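Local coordinates for Melibiose/raffinose/stachyose-binding protein MelE (Bacillus subtilis subsp. subtilis str. 168, PDB 4R6H) that binds melibiose, raffinose and stachyose as the solute-binding part of an ABC transporter complex that imports these sugars, at residues A[142-150]-A[284-293]. Sequence-based numbering, arbitrary orientation. Where two conformers were deposited one is given.
Sequences KDGLAYNRN and NVKVGIIPTP
Leu145 pairs with Ile290 and Tyr147 with Gly288 as antiparallel hydrogen-bonded pairs, which joins strands 142-148 and 287-291 in the mixed beta-sheet of one lobe of this solute-binding protein. Leu145 N to Ile290 O is 2.9 Å, and the return bond from Ile290 N to Leu145 O and both bonds of the Tyr147-Gly288 pair match it. One more backbone bond, from Arg149 N to Lys286 O, carries the pairing into the first turn of the helix that follows. Strand 265-269 bonds to strand 142-148 through Ala146 and Asn148.

Leu145, Tyr147 and Ile290 share one face of the sheet. CD1 of Leu145 meets the ring of Pro293 at 3.8 Å from CD, the two side chains crossing at about a right angle. With CG between the backbone N and carbonyl carbon (chi1 69°), the Tyr147 ring is brought over Gly288. Tyr147 CE1 touches Ile290 CG2 at 3.6 Å. A CB on Gly288 would run into Tyr147 CE1. In the conformer described, the Arg149 guanidinium lies with one face over Gly288 CA and forms a salt bridge with Asp361. On the other face, Ala146 CB touches Val287 CG1 and, more loosely, Ile289 CG2.

Asn148 is the N-cap of the helix, and its OD1 accepts from the backbone N of Ile151. Asn148 OD1 also takes a bond from Asn150 ND2 at 2.9 Å, with the donor above the carbonyl plane. An alanine in place of Asn150 would remove this second donor and is likely to leave the capping amide less firmly fixed. Three waters bridge the two segments. One links Tyr147 OH and Ile289 O, and another Asn150 OD1 and Asn284 O. The third accepts from Arg149 NH1 in that conformer and donates to Val287 O, with 2.7 Å between water oxygen and Val287 O.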
loop_
_atom_site.group_PDB
_atom_site.type_symbol
_atom_site.label_atom_id
_atom_site.label_comp_id
_atom_site.label_asym_id
_atom_site.label_seq_id
_atom_site.Cartn_x
_atom_site.Cartn_y
_atom_site.Cartn_z
ATOM N N LYS A 142 -3.192 3.583 3.782
ATOM C CA LYS A 142 -4.445 4.150 3.295
ATOM C C LYS A 142 -4.110 5.097 2.150
ATOM O O LYS A 142 -3.785 6.268 2.376
ATOM C CB LYS A 142 -5.251 4.837 4.393
ATOM C CG LYS A 142 -5.925 3.884 5.373
ATOM C CD LYS A 142 -6.883 4.582 6.327
ATOM C CE LYS A 142 -6.188 5.339 7.446
ATOM N NZ LYS A 142 -7.226 5.868 8.392
ATOM N N ASP A 143 -4.221 4.592 0.913
ATOM C CA ASP A 143 -3.772 5.288 -0.289
ATOM C C ASP A 143 -4.948 5.762 -1.135
ATOM O O ASP A 143 -5.962 5.030 -1.364
ATOM C CB ASP A 143 -2.911 4.360 -1.142
ATOM C CG ASP A 143 -1.556 4.080 -0.539
ATOM O OD1 ASP A 143 -1.027 4.905 0.239
ATOM O OD2 ASP A 143 -0.994 3.015 -0.888
ATOM N N GLY A 144 -4.785 6.997 -1.621
ATOM C CA GLY A 144 -5.654 7.584 -2.613
ATOM C C GLY A 144 -4.832 8.405 -3.577
ATOM O O GLY A 144 -3.911 7.882 -4.253
ATOM N N LEU A 145 -5.120 9.710 -3.604
ATOM C CA LEU A 145 -4.385 10.654 -4.420
ATOM C C LEU A 145 -3.796 11.754 -3.539
ATOM O O LEU A 145 -4.494 12.251 -2.620
ATOM C CB LEU A 145 -5.320 11.321 -5.437
ATOM C CG LEU A 145 -6.045 10.418 -6.397
ATOM C CD1 LEU A 145 -7.080 11.174 -7.191
ATOM C CD2 LEU A 145 -5.077 9.762 -7.360
ATOM N N ALA A 146 -2.584 12.160 -3.849
ATOM C CA ALA A 146 -1.970 13.331 -3.242
ATOM C C ALA A 146 -2.199 14.538 -4.144
ATOM O O ALA A 146 -2.256 14.419 -5.367
ATOM C CB ALA A 146 -0.499 13.121 -3.031
ATOM N N TYR A 147 -2.344 15.732 -3.541
ATOM C CA TYR A 147 -2.663 16.888 -4.338
ATOM C C TYR A 147 -2.185 18.170 -3.678
ATOM O O TYR A 147 -2.014 18.235 -2.464
ATOM C CB TYR A 147 -4.169 16.981 -4.591
ATOM C CG TYR A 147 -4.978 17.315 -3.370
ATOM C CD1 TYR A 147 -5.236 16.371 -2.373
ATOM C CD2 TYR A 147 -5.429 18.615 -3.148
ATOM C CE1 TYR A 147 -5.968 16.704 -1.233
ATOM C CE2 TYR A 147 -6.156 18.932 -2.041
ATOM C CZ TYR A 147 -6.427 17.977 -1.085
ATOM O OH TYR A 147 -7.108 18.318 0.086
ATOM N N ASN A 148 -1.996 19.195 -4.503
ATOM C CA ASN A 148 -1.596 20.528 -4.054
ATOM C C ASN A 148 -2.836 21.313 -3.685
ATOM O O ASN A 148 -3.630 21.661 -4.545
ATOM C CB ASN A 148 -0.811 21.207 -5.167
ATOM C CG ASN A 148 -0.298 22.554 -4.788
ATOM O OD1 ASN A 148 -1.001 23.341 -4.129
ATOM N ND2 ASN A 148 0.910 22.860 -5.227
ATOM N N ARG A 149 -3.037 21.534 -2.389
ATOM C CA ARG A 149 -4.257 22.182 -1.899
ATOM C C ARG A 149 -4.445 23.585 -2.486
ATOM O O ARG A 149 -5.564 23.957 -2.865
ATOM C CB ARG A 149 -4.232 22.271 -0.389
ATOM C CG ARG A 149 -4.083 20.954 0.362
ATOM C CD ARG A 149 -4.081 21.223 1.864
ATOM N NE ARG A 149 -3.839 20.072 2.717
ATOM C CZ ARG A 149 -4.784 19.286 3.241
ATOM N NH1 ARG A 149 -4.387 18.316 4.026
ATOM N NH2 ARG A 149 -6.083 19.486 3.030
ATOM N N ASN A 150 -3.358 24.320 -2.596
ATOM C CA ASN A 150 -3.421 25.698 -3.056
ATOM C C ASN A 150 -3.832 25.767 -4.526
ATOM O O ASN A 150 -4.594 26.663 -4.900
ATOM C CB ASN A 150 -2.051 26.329 -2.829
ATOM C CG ASN A 150 -1.359 25.803 -1.544
ATOM O OD1 ASN A 150 -1.560 26.367 -0.471
ATOM N ND2 ASN A 150 -0.582 24.682 -1.647
ATOM N N ASN A 284 5.453 26.728 2.095
ATOM C CA ASN A 284 4.301 27.375 1.541
ATOM C C ASN A 284 3.450 26.467 0.672
ATOM O O ASN A 284 2.374 26.872 0.292
ATOM C CB ASN A 284 4.700 28.550 0.687
ATOM C CG ASN A 284 5.429 29.589 1.481
ATOM O OD1 ASN A 284 4.828 30.198 2.368
ATOM N ND2 ASN A 284 6.725 29.726 1.254
ATOM N N VAL A 285 3.921 25.257 0.368
ATOM C CA VAL A 285 3.107 24.307 -0.392
ATOM C C VAL A 285 2.554 23.233 0.528
ATOM O O VAL A 285 3.318 22.549 1.204
ATOM C CB VAL A 285 3.951 23.627 -1.498
ATOM C CG1 VAL A 285 3.170 22.540 -2.265
ATOM C CG2 VAL A 285 4.438 24.680 -2.480
ATOM N N LYS A 286 1.230 23.124 0.537
ATOM C CA LYS A 286 0.518 22.206 1.389
ATOM C C LYS A 286 -0.025 21.078 0.514
ATOM O O LYS A 286 -0.859 21.310 -0.385
ATOM C CB LYS A 286 -0.660 22.879 2.097
ATOM C CG LYS A 286 -0.341 24.157 2.874
ATOM C CD LYS A 286 0.619 23.921 4.031
ATOM C CE LYS A 286 0.802 25.188 4.875
ATOM N NZ LYS A 286 -0.439 25.575 5.608
ATOM N N VAL A 287 0.484 19.887 0.741
ATOM C CA VAL A 287 0.050 18.670 0.030
ATOM C C VAL A 287 -0.909 17.924 0.936
ATOM O O VAL A 287 -0.613 17.661 2.102
ATOM C CB VAL A 287 1.242 17.758 -0.330
ATOM C CG1 VAL A 287 0.759 16.480 -1.018
ATOM C CG2 VAL A 287 2.227 18.534 -1.205
ATOM N N GLY A 288 -2.070 17.583 0.397
ATOM C CA GLY A 288 -3.081 16.792 1.057
ATOM C C GLY A 288 -3.274 15.454 0.378
ATOM O O GLY A 288 -2.714 15.206 -0.681
ATOM N N ILE A 289 -4.070 14.605 1.014
ATOM C CA ILE A 289 -4.500 13.347 0.386
ATOM C C ILE A 289 -6.009 13.226 0.420
ATOM O O ILE A 289 -6.678 13.764 1.312
ATOM C CB ILE A 289 -3.819 12.080 1.004
ATOM C CG1 ILE A 289 -4.038 12.027 2.521
ATOM C CG2 ILE A 289 -2.349 12.075 0.667
ATOM C CD1 ILE A 289 -3.701 10.725 3.194
ATOM N N ILE A 290 -6.541 12.536 -0.579
ATOM C CA ILE A 290 -7.933 12.148 -0.649
ATOM C C ILE A 290 -8.005 10.667 -0.987
ATOM O O ILE A 290 -7.081 10.121 -1.560
ATOM C CB ILE A 290 -8.740 12.984 -1.692
ATOM C CG1 ILE A 290 -8.153 12.839 -3.089
ATOM C CG2 ILE A 290 -8.800 14.432 -1.256
ATOM C CD1 ILE A 290 -8.935 13.663 -4.103
ATOM N N PRO A 291 -9.146 10.031 -0.643
ATOM C CA PRO A 291 -9.328 8.632 -0.976
ATOM C C PRO A 291 -9.333 8.429 -2.499
ATOM O O PRO A 291 -9.511 9.382 -3.277
ATOM C CB PRO A 291 -10.721 8.309 -0.414
ATOM C CG PRO A 291 -11.132 9.427 0.429
ATOM C CD PRO A 291 -10.254 10.589 0.135
ATOM N N THR A 292 -9.176 7.191 -2.907
ATOM C CA THR A 292 -9.269 6.827 -4.323
ATOM C C THR A 292 -10.686 7.077 -4.801
ATOM O O THR A 292 -11.627 6.569 -4.196
ATOM C CB THR A 292 -8.911 5.339 -4.538
ATOM O OG1 THR A 292 -7.567 5.103 -4.091
ATOM C CG2 THR A 292 -8.970 4.964 -6.000
ATOM N N PRO A 293 -10.854 7.877 -5.877
ATOM C CA PRO A 293 -12.210 8.087 -6.390
ATOM C C PRO A 293 -12.919 6.807 -6.808
ATOM O O PRO A 293 -12.299 5.879 -7.339
ATOM C CB PRO A 293 -11.974 8.983 -7.592
ATOM C CG PRO A 293 -10.730 9.761 -7.272
ATOM C CD PRO A 293 -9.869 8.733 -6.541
HETATM O O HOH W 1 -7.491 16.346 1.871
HETATM O O HOH W 2 -1.728 18.907 4.194
HETATM O O HOH W 3 0.181 28.007 1.655
#